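Long-range contact in glucose 1-dehydrogenase (Haloferax mediterranei, PDB 2B5W), which oxidises D-glucose and several other aldose sugars with NAD(P)+ as electron acceptor, preferring NADP+, and uses a catalytic zinc ion: residues 200-212 with 222-234. The protein carries 1 engineered substitution. Sequence-based numbering, arbitrary orientation.
Sequences ENLYCLGRRDRPD and DATYVDSRQTPVE. With NAP (NADP nicotinamide-adenine-dinucleotide phosphate), chain I.
The ring of Y225 fits against the bare backbone of G206, with R207 N, R208 O and R210 NH2 set round its edge. CG lies anti to the backbone N (chi1 167°), which carries the ring toward the C-terminal ends of the strands. Its CE1 lies 3.8 Å from G206 CA, where even a CB would be a tight fit. Its OH gives a 2.7 Å hydrogen bond to R208 O, in the carbonyl plane and on a lone pair. On the other face of the sheet, the two methyls of L205 part. CD1 presses on V226 CG1 at 3.6 Å and also meets S228 CB, while CD2 reaches V233 CG2 and the adenine. Nearer the strand starts, the Y203 ring lies alongside T224, with CD2 3.6 Å from T224 CB; its OH bonds to E241. Five backbone hydrogen bonds, from T224 N to L202 O through S228 N to G206 O, join strands 201-206 and 224-227 in parallel. With helix 213-220 they form a right-handed beta-alpha-beta crossover at one edge of the Rossmann sheet. The cofactor's adenosine end sits at their C-terminal ends. S228 OG bonds to adenine N1A at 2.7 Å. The R207 guanidinium lies with one face on adenine N7A, and its NE and NH2 both hold phosphate O3X. R208 takes O2X and O1X through NE and NH2, and its NH1 is paired with D212. With an alanine at R207, O3X would lose these two donors and the adenine the guanidinium over it, which would probably weaken the grip on NADP+. R207 O sits over one face of the R229 guanidinium, 3.3 Å above its plane. R229 grips D227 side-on, and its NH2 also bridges to D209 OD1 at 2.9 Å, from above the carboxylate plane.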
ATOM      1  N   GLU A 200       1.328  17.898  12.556  1.00 19.33           N
ATOM      2  CA  GLU A 200       2.009  19.008  13.232  1.00 22.03           C
ATOM      3  C   GLU A 200       2.924  19.763  12.283  1.00 22.73           C
ATOM      4  O   GLU A 200       3.057  20.985  12.404  1.00 25.06           O
ATOM      5  CB  GLU A 200       2.814  18.450  14.418  1.00 23.36           C
ATOM      6  CG  GLU A 200       1.943  17.750  15.462  1.00 32.76           C
ATOM      7  CD  GLU A 200       2.746  17.142  16.595  1.00 43.15           C
ATOM      8  OE1 GLU A 200       3.980  17.349  16.650  1.00 60.24           O
ATOM      9  OE2 GLU A 200       2.130  16.460  17.441  1.00 46.92           O
ATOM     10  N   ASN A 201       3.566  19.062  11.363  1.00 18.92           N
ATOM     11  CA  ASN A 201       4.592  19.626  10.480  1.00 19.78           C
ATOM     12  C   ASN A 201       4.274  19.292   9.033  1.00 21.85           C
ATOM     13  O   ASN A 201       4.149  18.117   8.666  1.00 20.50           O
ATOM     14  CB  ASN A 201       5.972  19.111  10.841  1.00 22.03           C
ATOM     15  CG  ASN A 201       6.342  19.430  12.252  1.00 27.00           C
ATOM     16  OD1 ASN A 201       6.525  18.536  13.083  1.00 35.68           O
ATOM     17  ND2 ASN A 201       6.394  20.692  12.554  1.00 23.68           N
ATOM     18  N   LEU A 202       4.068  20.329   8.236  1.00 20.20           N
ATOM     19  CA  LEU A 202       3.711  20.203   6.834  1.00 18.93           C
ATOM     20  C   LEU A 202       4.801  20.727   5.881  1.00 20.23           C
ATOM     21  O   LEU A 202       5.462  21.736   6.147  1.00 20.49           O
ATOM     22  CB  LEU A 202       2.391  20.938   6.565  1.00 18.61           C
ATOM     23  CG  LEU A 202       1.191  20.533   7.395  1.00 22.07           C
ATOM     24  CD1 LEU A 202       0.055  21.555   7.151  1.00 26.95           C
ATOM     25  CD2 LEU A 202       0.791  19.119   7.129  1.00 24.58           C
ATOM     26  N   TYR A 203       4.896  20.088   4.727  1.00 17.83           N
ATOM     27  CA  TYR A 203       5.944  20.346   3.732  1.00 17.36           C
ATOM     28  C   TYR A 203       5.329  20.238   2.354  1.00 19.92           C
ATOM     29  O   TYR A 203       4.419  19.438   2.153  1.00 18.53           O
ATOM     30  CB  TYR A 203       7.043  19.324   3.919  1.00 18.67           C
ATOM     31  CG  TYR A 203       7.695  19.359   5.282  1.00 19.64           C
ATOM     32  CD1 TYR A 203       7.171  18.646   6.338  1.00 17.07           C
ATOM     33  CD2 TYR A 203       8.892  20.060   5.495  1.00 18.08           C
ATOM     34  CE1 TYR A 203       7.743  18.641   7.594  1.00 20.89           C
ATOM     35  CE2 TYR A 203       9.478  20.053   6.749  1.00 20.89           C
ATOM     36  CZ  TYR A 203       8.897  19.361   7.797  1.00 22.35           C
ATOM     37  OH  TYR A 203       9.466  19.347   9.049  1.00 23.06           O
ATOM     38  N   CYS A 204       5.790  21.024   1.393  1.00 18.01           N
ATOM     39  CA  CYS A 204       5.284  20.932   0.026  1.00 16.05           C
ATOM     40  C   CYS A 204       6.431  21.139  -0.972  1.00 19.54           C
ATOM     41  O   CYS A 204       7.186  22.081  -0.844  1.00 20.59           O
ATOM     42  CB  CYS A 204       4.146  21.891  -0.236  1.00 15.71           C
ATOM     43  SG  CYS A 204       3.442  21.850  -1.863  1.00 18.22           S
ATOM     44  N   LEU A 205       6.549  20.219  -1.914  1.00 17.33           N
ATOM     45  CA  LEU A 205       7.618  20.217  -2.922  1.00 18.42           C
ATOM     46  C   LEU A 205       7.208  20.966  -4.172  1.00 21.96           C
ATOM     47  O   LEU A 205       6.157  20.711  -4.762  1.00 18.96           O
ATOM     48  CB  LEU A 205       7.946  18.778  -3.321  1.00 21.53           C
ATOM     49  CG  LEU A 205       9.238  18.570  -4.134  1.00 18.86           C
ATOM     50  CD1 LEU A 205      10.417  18.489  -3.196  1.00 22.46           C
ATOM     51  CD2 LEU A 205       9.114  17.305  -5.004  1.00 24.18           C
ATOM     52  N   GLY A 206       8.097  21.844  -4.646  1.00 18.45           N
ATOM     53  CA  GLY A 206       7.936  22.538  -5.910  1.00 17.54           C
ATOM     54  C   GLY A 206       9.321  22.789  -6.515  1.00 18.14           C
ATOM     55  O   GLY A 206      10.304  22.307  -5.969  1.00 19.96           O
ATOM     56  N   ARG A 207       9.368  23.591  -7.562  1.00 20.06           N
ATOM     57  CA  ARG A 207      10.626  23.908  -8.239  1.00 21.35           C
ATOM     58  C   ARG A 207      10.569  25.330  -8.818  1.00 21.60           C
ATOM     59  O   ARG A 207      10.988  25.572  -9.947  1.00 21.36           O
ATOM     60  CB  ARG A 207      10.968  22.847  -9.282  1.00 21.95           C
ATOM     61  CG  ARG A 207       9.985  22.611 -10.345  1.00 26.65           C
ATOM     62  CD  ARG A 207      10.368  21.469 -11.277  1.00 23.49           C
ATOM     63  NE  ARG A 207       9.347  21.266 -12.271  1.00 24.63           N
ATOM     64  CZ  ARG A 207       9.365  20.291 -13.176  1.00 22.77           C
ATOM     65  NH1 ARG A 207      10.363  19.411 -13.182  1.00 25.30           N
ATOM     66  NH2 ARG A 207       8.374  20.186 -14.057  1.00 28.43           N
ATOM     67  N   ARG A 208      10.026  26.228  -8.012  1.00 20.01           N
ATOM     68  CA  ARG A 208       9.847  27.642  -8.359  1.00 19.64           C
ATOM     69  C   ARG A 208      10.852  28.541  -7.688  1.00 18.21           C
ATOM     70  O   ARG A 208      11.278  28.316  -6.537  1.00 19.10           O
ATOM     71  CB  ARG A 208       8.467  28.132  -7.934  1.00 23.23           C
ATOM     72  CG  ARG A 208       7.317  27.385  -8.568  1.00 18.62           C
ATOM     73  CD  ARG A 208       7.206  27.560 -10.040  1.00 22.13           C
ATOM     74  NE  ARG A 208       6.159  26.728 -10.643  1.00 22.26           N
ATOM     75  CZ  ARG A 208       4.867  27.005 -10.589  1.00 18.80           C
ATOM     76  NH1 ARG A 208       4.423  28.098 -10.001  1.00 18.19           N
ATOM     77  NH2 ARG A 208       3.988  26.177 -11.174  1.00 20.72           N
ATOM     78  N   ASP A 209      11.182  29.608  -8.430  1.00 24.54           N
ATOM     79  CA  ASP A 209      11.891  30.752  -7.851  1.00 21.38           C
ATOM     80  C   ASP A 209      10.897  31.756  -7.302  1.00 19.13           C
ATOM     81  O   ASP A 209       9.853  32.003  -7.913  1.00 20.23           O
ATOM     82  CB  ASP A 209      12.770  31.461  -8.913  1.00 27.63           C
ATOM     83  CG  ASP A 209      13.717  30.516  -9.629  1.00 27.75           C
ATOM     84  OD1 ASP A 209      14.448  29.775  -8.947  1.00 25.44           O
ATOM     85  OD2 ASP A 209      13.801  30.453 -10.866  1.00 46.35           O
ATOM     86  N   ARG A 210      11.295  32.413  -6.219  1.00 22.23           N
ATOM     87  CA  ARG A 210      10.584  33.565  -5.678  1.00 21.29           C
ATOM     88  C   ARG A 210      10.742  34.785  -6.615  1.00 20.85           C
ATOM     89  O   ARG A 210      11.765  34.896  -7.308  1.00 22.03           O
ATOM     90  CB  ARG A 210      11.095  33.888  -4.290  1.00 21.63           C
ATOM     91  CG  ARG A 210      10.951  32.779  -3.244  1.00 21.75           C
ATOM     92  CD  ARG A 210      11.703  33.061  -1.980  1.00 27.47           C
ATOM     93  NE  ARG A 210      11.668  31.898  -1.104  1.00 25.47           N
ATOM     94  CZ  ARG A 210      10.741  31.643  -0.226  1.00 24.47           C
ATOM     95  NH1 ARG A 210       9.734  32.475  -0.027  1.00 22.52           N
ATOM     96  NH2 ARG A 210      10.799  30.497   0.442  1.00 25.19           N
ATOM     97  N   PRO A 211       9.736  35.660  -6.703  1.00 20.30           N
ATOM     98  CA  PRO A 211       8.453  35.545  -6.005  1.00 18.41           C
ATOM     99  C   PRO A 211       7.500  34.647  -6.817  1.00 20.01           C
ATOM    100  O   PRO A 211       7.470  34.669  -8.048  1.00 22.27           O
ATOM    101  CB  PRO A 211       7.928  36.997  -6.021  1.00 19.75           C
ATOM    102  CG  PRO A 211       8.411  37.508  -7.333  1.00 22.59           C
ATOM    103  CD  PRO A 211       9.768  36.864  -7.544  1.00 24.21           C
ATOM    104  N   ASP A 212       6.700  33.865  -6.084  1.00 21.63           N
ATOM    105  CA  ASP A 212       5.813  32.864  -6.696  1.00 18.14           C
ATOM    106  C   ASP A 212       4.605  32.680  -5.787  1.00 15.79           C
ATOM    107  O   ASP A 212       4.756  32.575  -4.573  1.00 18.17           O
ATOM    108  CB  ASP A 212       6.549  31.559  -6.861  1.00 19.77           C
ATOM    109  CG  ASP A 212       5.727  30.533  -7.564  1.00 20.64           C
ATOM    110  OD1 ASP A 212       4.939  29.877  -6.818  1.00 21.91           O
ATOM    111  OD2 ASP A 212       5.814  30.313  -8.794  1.00 21.69           O
ATOM    112  N   ASP A 222       1.675  27.929   6.916  1.00 21.93           N
ATOM    113  CA  ASP A 222       2.705  27.495   7.889  1.00 21.10           C
ATOM    114  C   ASP A 222       3.413  26.194   7.491  1.00 20.34           C
ATOM    115  O   ASP A 222       3.997  25.518   8.335  1.00 24.72           O
ATOM    116  CB  ASP A 222       2.119  27.329   9.284  1.00 22.48           C
ATOM    117  CG  ASP A 222       3.146  27.432  10.372  1.00 45.95           C
ATOM    118  OD1 ASP A 222       4.062  28.271  10.246  1.00 39.11           O
ATOM    119  OD2 ASP A 222       3.116  26.707  11.384  1.00 56.17           O
ATOM    120  N   ALA A 223       3.420  25.880   6.203  1.00 18.10           N
ATOM    121  CA  ALA A 223       4.174  24.736   5.707  1.00 17.79           C
ATOM    122  C   ALA A 223       5.531  25.175   5.175  1.00 23.53           C
ATOM    123  O   ALA A 223       5.759  26.347   4.868  1.00 21.40           O
ATOM    124  CB  ALA A 223       3.357  23.985   4.618  1.00 18.45           C
ATOM    125  N   THR A 224       6.443  24.219   5.079  1.00 18.16           N
ATOM    126  CA  THR A 224       7.764  24.469   4.544  1.00 18.49           C
ATOM    127  C   THR A 224       7.821  24.153   3.067  1.00 19.85           C
ATOM    128  O   THR A 224       7.479  23.031   2.622  1.00 19.84           O
ATOM    129  CB  THR A 224       8.792  23.607   5.286  1.00 17.60           C
ATOM    130  OG1 THR A 224       8.905  24.009   6.659  1.00 21.38           O
ATOM    131  CG2 THR A 224      10.183  23.760   4.648  1.00 21.68           C
ATOM    132  N   TYR A 225       8.312  25.113   2.289  1.00 17.56           N
ATOM    133  CA  TYR A 225       8.534  24.962   0.865  1.00 15.67           C
ATOM    134  C   TYR A 225       9.848  24.248   0.593  1.00 20.06           C
ATOM    135  O   TYR A 225      10.913  24.671   1.064  1.00 21.62           O
ATOM    136  CB  TYR A 225       8.475  26.326   0.123  1.00 18.03           C
ATOM    137  CG  TYR A 225       8.992  26.288  -1.300  1.00 21.46           C
ATOM    138  CD1 TYR A 225       8.453  25.422  -2.247  1.00 18.46           C
ATOM    139  CD2 TYR A 225      10.047  27.111  -1.729  1.00 19.38           C
ATOM    140  CE1 TYR A 225       8.931  25.374  -3.547  1.00 21.71           C
ATOM    141  CE2 TYR A 225      10.516  27.061  -3.004  1.00 18.99           C
ATOM    142  CZ  TYR A 225       9.966  26.191  -3.936  1.00 19.60           C
ATOM    143  OH  TYR A 225      10.423  26.141  -5.223  1.00 20.29           O
ATOM    144  N   VAL A 226       9.756  23.121  -0.093  1.00 17.66           N
ATOM    145  CA  VAL A 226      10.918  22.313  -0.472  1.00 18.89           C
ATOM    146  C   VAL A 226      11.099  22.421  -1.971  1.00 21.56           C
ATOM    147  O   VAL A 226      10.309  21.949  -2.780  1.00 19.74           O
ATOM    148  CB  VAL A 226      10.773  20.822  -0.017  1.00 20.43           C
ATOM    149  CG1 VAL A 226      12.060  20.051  -0.350  1.00 23.30           C
ATOM    150  CG2 VAL A 226      10.467  20.748   1.439  1.00 20.10           C
ATOM    151  N   ASP A 227      12.180  23.097  -2.366  1.00 22.05           N
ATOM    152  CA  ASP A 227      12.514  23.236  -3.750  1.00 18.25           C
ATOM    153  C   ASP A 227      13.332  22.025  -4.151  1.00 20.70           C
ATOM    154  O   ASP A 227      14.392  21.811  -3.607  1.00 23.67           O
ATOM    155  CB  ASP A 227      13.348  24.514  -3.911  1.00 21.92           C
ATOM    156  CG  ASP A 227      13.778  24.777  -5.315  1.00 21.23           C
ATOM    157  OD1 ASP A 227      13.612  23.957  -6.256  1.00 22.59           O
ATOM    158  OD2 ASP A 227      14.302  25.907  -5.596  1.00 25.90           O
ATOM    159  N   SER A 228      12.794  21.226  -5.056  1.00 19.07           N
ATOM    160  CA  SER A 228      13.385  19.955  -5.445  1.00 20.65           C
ATOM    161  C   SER A 228      14.717  20.108  -6.173  1.00 28.86           C
ATOM    162  O   SER A 228      15.477  19.157  -6.274  1.00 26.32           O
ATOM    163  CB  SER A 228      12.439  19.179  -6.329  1.00 20.25           C
ATOM    164  OG  SER A 228      12.176  19.782  -7.568  1.00 20.97           O
ATOM    165  N   ARG A 229      14.959  21.297  -6.708  1.00 22.80           N
ATOM    166  CA  ARG A 229      16.264  21.612  -7.334  1.00 24.55           C
ATOM    167  C   ARG A 229      17.382  21.730  -6.302  1.00 29.64           C
ATOM    168  O   ARG A 229      18.561  21.568  -6.612  1.00 31.42           O
ATOM    169  CB  ARG A 229      16.119  22.888  -8.133  1.00 25.25           C
ATOM    170  CG  ARG A 229      15.071  22.806  -9.264  1.00 21.40           C
ATOM    171  CD  ARG A 229      14.771  24.103  -9.915  1.00 26.75           C
ATOM    172  NE  ARG A 229      14.266  25.047  -8.931  1.00 25.68           N
ATOM    173  CZ  ARG A 229      14.125  26.339  -9.144  1.00 27.32           C
ATOM    174  NH1 ARG A 229      14.413  26.859 -10.323  1.00 25.24           N
ATOM    175  NH2 ARG A 229      13.657  27.107  -8.170  1.00 22.02           N
ATOM    176  N   GLN A 230      17.016  22.032  -5.073  1.00 23.51           N
ATOM    177  CA  GLN A 230      17.911  22.080  -3.933  1.00 26.45           C
ATOM    178  C   GLN A 230      17.945  20.799  -3.114  1.00 32.87           C
ATOM    179  O   GLN A 230      19.027  20.331  -2.704  1.00 27.48           O
ATOM    180  CB  GLN A 230      17.474  23.194  -3.011  1.00 27.86           C
ATOM    181  CG  GLN A 230      17.524  24.569  -3.634  1.00 35.10           C
ATOM    182  CD  GLN A 230      18.935  24.975  -3.981  1.00 60.58           C
ATOM    183  OE1 GLN A 230      19.861  24.757  -3.189  1.00 33.77           O
ATOM    184  NE2 GLN A 230      19.113  25.527  -5.169  1.00 41.07           N
ATOM    185  N   THR A 231      16.757  20.264  -2.832  1.00 25.56           N
ATOM    186  CA  THR A 231      16.590  19.117  -1.972  1.00 27.65           C
ATOM    187  C   THR A 231      15.697  18.097  -2.660  1.00 25.18           C
ATOM    188  O   THR A 231      14.479  18.255  -2.659  1.00 26.99           O
ATOM    189  CB  THR A 231      15.950  19.538  -0.656  1.00 29.16           C
ATOM    190  OG1 THR A 231      16.740  20.549  -0.019  1.00 29.26           O
ATOM    191  CG2 THR A 231      15.921  18.364   0.332  1.00 28.59           C
ATOM    192  N   PRO A 232      16.284  17.055  -3.246  1.00 26.72           N
ATOM    193  CA  PRO A 232      15.510  15.936  -3.777  1.00 28.45           C
ATOM    194  C   PRO A 232      14.793  15.201  -2.676  1.00 20.83           C
ATOM    195  O   PRO A 232      15.155  15.279  -1.525  1.00 25.67           O
ATOM    196  CB  PRO A 232      16.574  15.022  -4.403  1.00 33.59           C
ATOM    197  CG  PRO A 232      17.795  15.886  -4.566  1.00 43.38           C
ATOM    198  CD  PRO A 232      17.739  16.873  -3.460  1.00 32.86           C
ATOM    199  N   VAL A 233      13.756  14.479  -3.072  1.00 25.68           N
ATOM    200  CA  VAL A 233      12.879  13.802  -2.142  1.00 25.38           C
ATOM    201  C   VAL A 233      13.687  12.878  -1.213  1.00 21.49           C
ATOM    202  O   VAL A 233      13.464  12.850  -0.017  1.00 22.48           O
ATOM    203  CB  VAL A 233      11.753  13.049  -2.885  1.00 22.76           C
ATOM    204  CG1 VAL A 233      10.938  12.164  -1.902  1.00 22.46           C
ATOM    205  CG2 VAL A 233      10.815  14.027  -3.614  1.00 21.44           C
ATOM    206  N   GLU A 234      14.638  12.138  -1.780  1.00 22.50           N
ATOM    207  CA  GLU A 234      15.441  11.210  -0.970  1.00 26.21           C
ATOM    208  C   GLU A 234      16.316  11.905   0.097  1.00 24.26           C
ATOM    209  O   GLU A 234      16.704  11.286   1.091  1.00 28.99           O
ATOM    210  CB  GLU A 234      16.222  10.229  -1.859  1.00 29.95           C
ATOM    211  CG  GLU A 234      17.444  10.805  -2.557  1.00 33.56           C
ATOM    212  CD  GLU A 234      17.156  11.354  -3.936  1.00 37.96           C
ATOM    213  OE1 GLU A 234      15.970  11.627  -4.268  1.00 35.61           O
ATOM    214  OE2 GLU A 234      18.137  11.524  -4.699  1.00 38.33           O
TER
HETATM  215  PA  NAP I 701      -0.298  20.394 -12.315  1.00 29.21           P
HETATM  216  O1A NAP I 701       0.361  20.141 -13.585  1.00 41.82           O
HETATM  217  O2A NAP I 701      -1.045  21.734 -12.272  1.00 40.03           O
HETATM  218  O5B NAP I 701       0.735  20.397 -11.123  1.00 25.06           O
HETATM  219  C5B NAP I 701       1.864  19.569 -11.048  1.00 22.79           C
HETATM  220  C4B NAP I 701       2.850  20.432 -10.291  1.00 18.07           C
HETATM  221  O4B NAP I 701       3.948  19.620  -9.942  1.00 20.32           O
HETATM  222  C3B NAP I 701       3.379  21.627 -11.106  1.00 22.94           C
HETATM  223  O3B NAP I 701       3.132  22.875 -10.480  1.00 20.77           O
HETATM  224  C2B NAP I 701       4.876  21.339 -11.237  1.00 22.46           C
HETATM  225  O2B NAP I 701       5.717  22.471 -11.083  1.00 23.78           O
HETATM  226  C1B NAP I 701       5.130  20.373 -10.105  1.00 23.06           C
HETATM  227  N9A NAP I 701       6.226  19.475 -10.411  1.00 20.89           N
HETATM  228  C8A NAP I 701       6.311  18.608 -11.475  1.00 22.29           C
HETATM  229  N7A NAP I 701       7.490  17.961 -11.401  1.00 21.06           N
HETATM  230  C5A NAP I 701       8.182  18.448 -10.317  1.00 21.56           C
HETATM  231  C6A NAP I 701       9.432  18.176  -9.753  1.00 23.68           C
HETATM  232  N6A NAP I 701      10.307  17.309 -10.305  1.00 23.39           N
HETATM  233  N1A NAP I 701       9.825  18.852  -8.621  1.00 22.08           N
HETATM  234  C2A NAP I 701       8.995  19.773  -8.017  1.00 22.32           C
HETATM  235  N3A NAP I 701       7.756  20.058  -8.565  1.00 20.37           N
HETATM  236  C4A NAP I 701       7.358  19.395  -9.678  1.00 19.56           C
HETATM  237  O3  NAP I 701      -1.451  19.326 -12.050  1.00 33.84           O
HETATM  238  PN  NAP I 701      -2.582  19.230 -10.896  1.00 24.15           P
HETATM  239  O1N NAP I 701      -2.096  19.747  -9.585  1.00 21.34           O
HETATM  240  O2N NAP I 701      -3.935  19.637 -11.394  1.00 24.69           O
HETATM  241  O5D NAP I 701      -2.395  17.643 -10.936  1.00 23.10           O
HETATM  242  C5D NAP I 701      -1.297  17.030 -10.289  1.00 23.51           C
HETATM  243  C4D NAP I 701      -1.128  15.588 -10.764  1.00 30.87           C
HETATM  244  O4D NAP I 701      -2.276  14.847 -10.338  1.00 23.56           O
HETATM  245  C3D NAP I 701      -1.051  15.437 -12.285  1.00 26.91           C
HETATM  246  O3D NAP I 701      -0.083  14.474 -12.649  1.00 26.03           O
HETATM  247  C2D NAP I 701      -2.461  14.988 -12.654  1.00 28.07           C
HETATM  248  O2D NAP I 701      -2.572  14.305 -13.875  1.00 28.05           O
HETATM  249  C1D NAP I 701      -2.816  14.124 -11.444  1.00 19.09           C
HETATM  250  N1N NAP I 701      -4.245  13.992 -11.135  1.00 22.93           N
HETATM  251  C2N NAP I 701      -4.650  12.726 -10.842  1.00 25.84           C
HETATM  252  C3N NAP I 701      -5.940  12.507 -10.451  1.00 24.97           C
HETATM  253  C7N NAP I 701      -6.247  11.118  -9.974  1.00 22.34           C
HETATM  254  O7N NAP I 701      -7.613  10.924  -9.790  1.00 23.14           O
HETATM  255  N7N NAP I 701      -5.242  10.221  -9.779  1.00 17.09           N
HETATM  256  C4N NAP I 701      -6.880  13.543 -10.381  1.00 23.49           C
HETATM  257  C5N NAP I 701      -6.448  14.831 -10.671  1.00 23.96           C
HETATM  258  C6N NAP I 701      -5.110  15.055 -11.025  1.00 23.61           C
HETATM  259  P2B NAP I 701       6.185  23.394 -12.375  1.00 22.43           P
HETATM  260  O1X NAP I 701       5.073  24.097 -12.961  1.00 22.30           O
HETATM  261  O2X NAP I 701       7.245  24.322 -11.748  1.00 21.92           O
HETATM  262  O3X NAP I 701       6.841  22.484 -13.419  1.00 23.12           O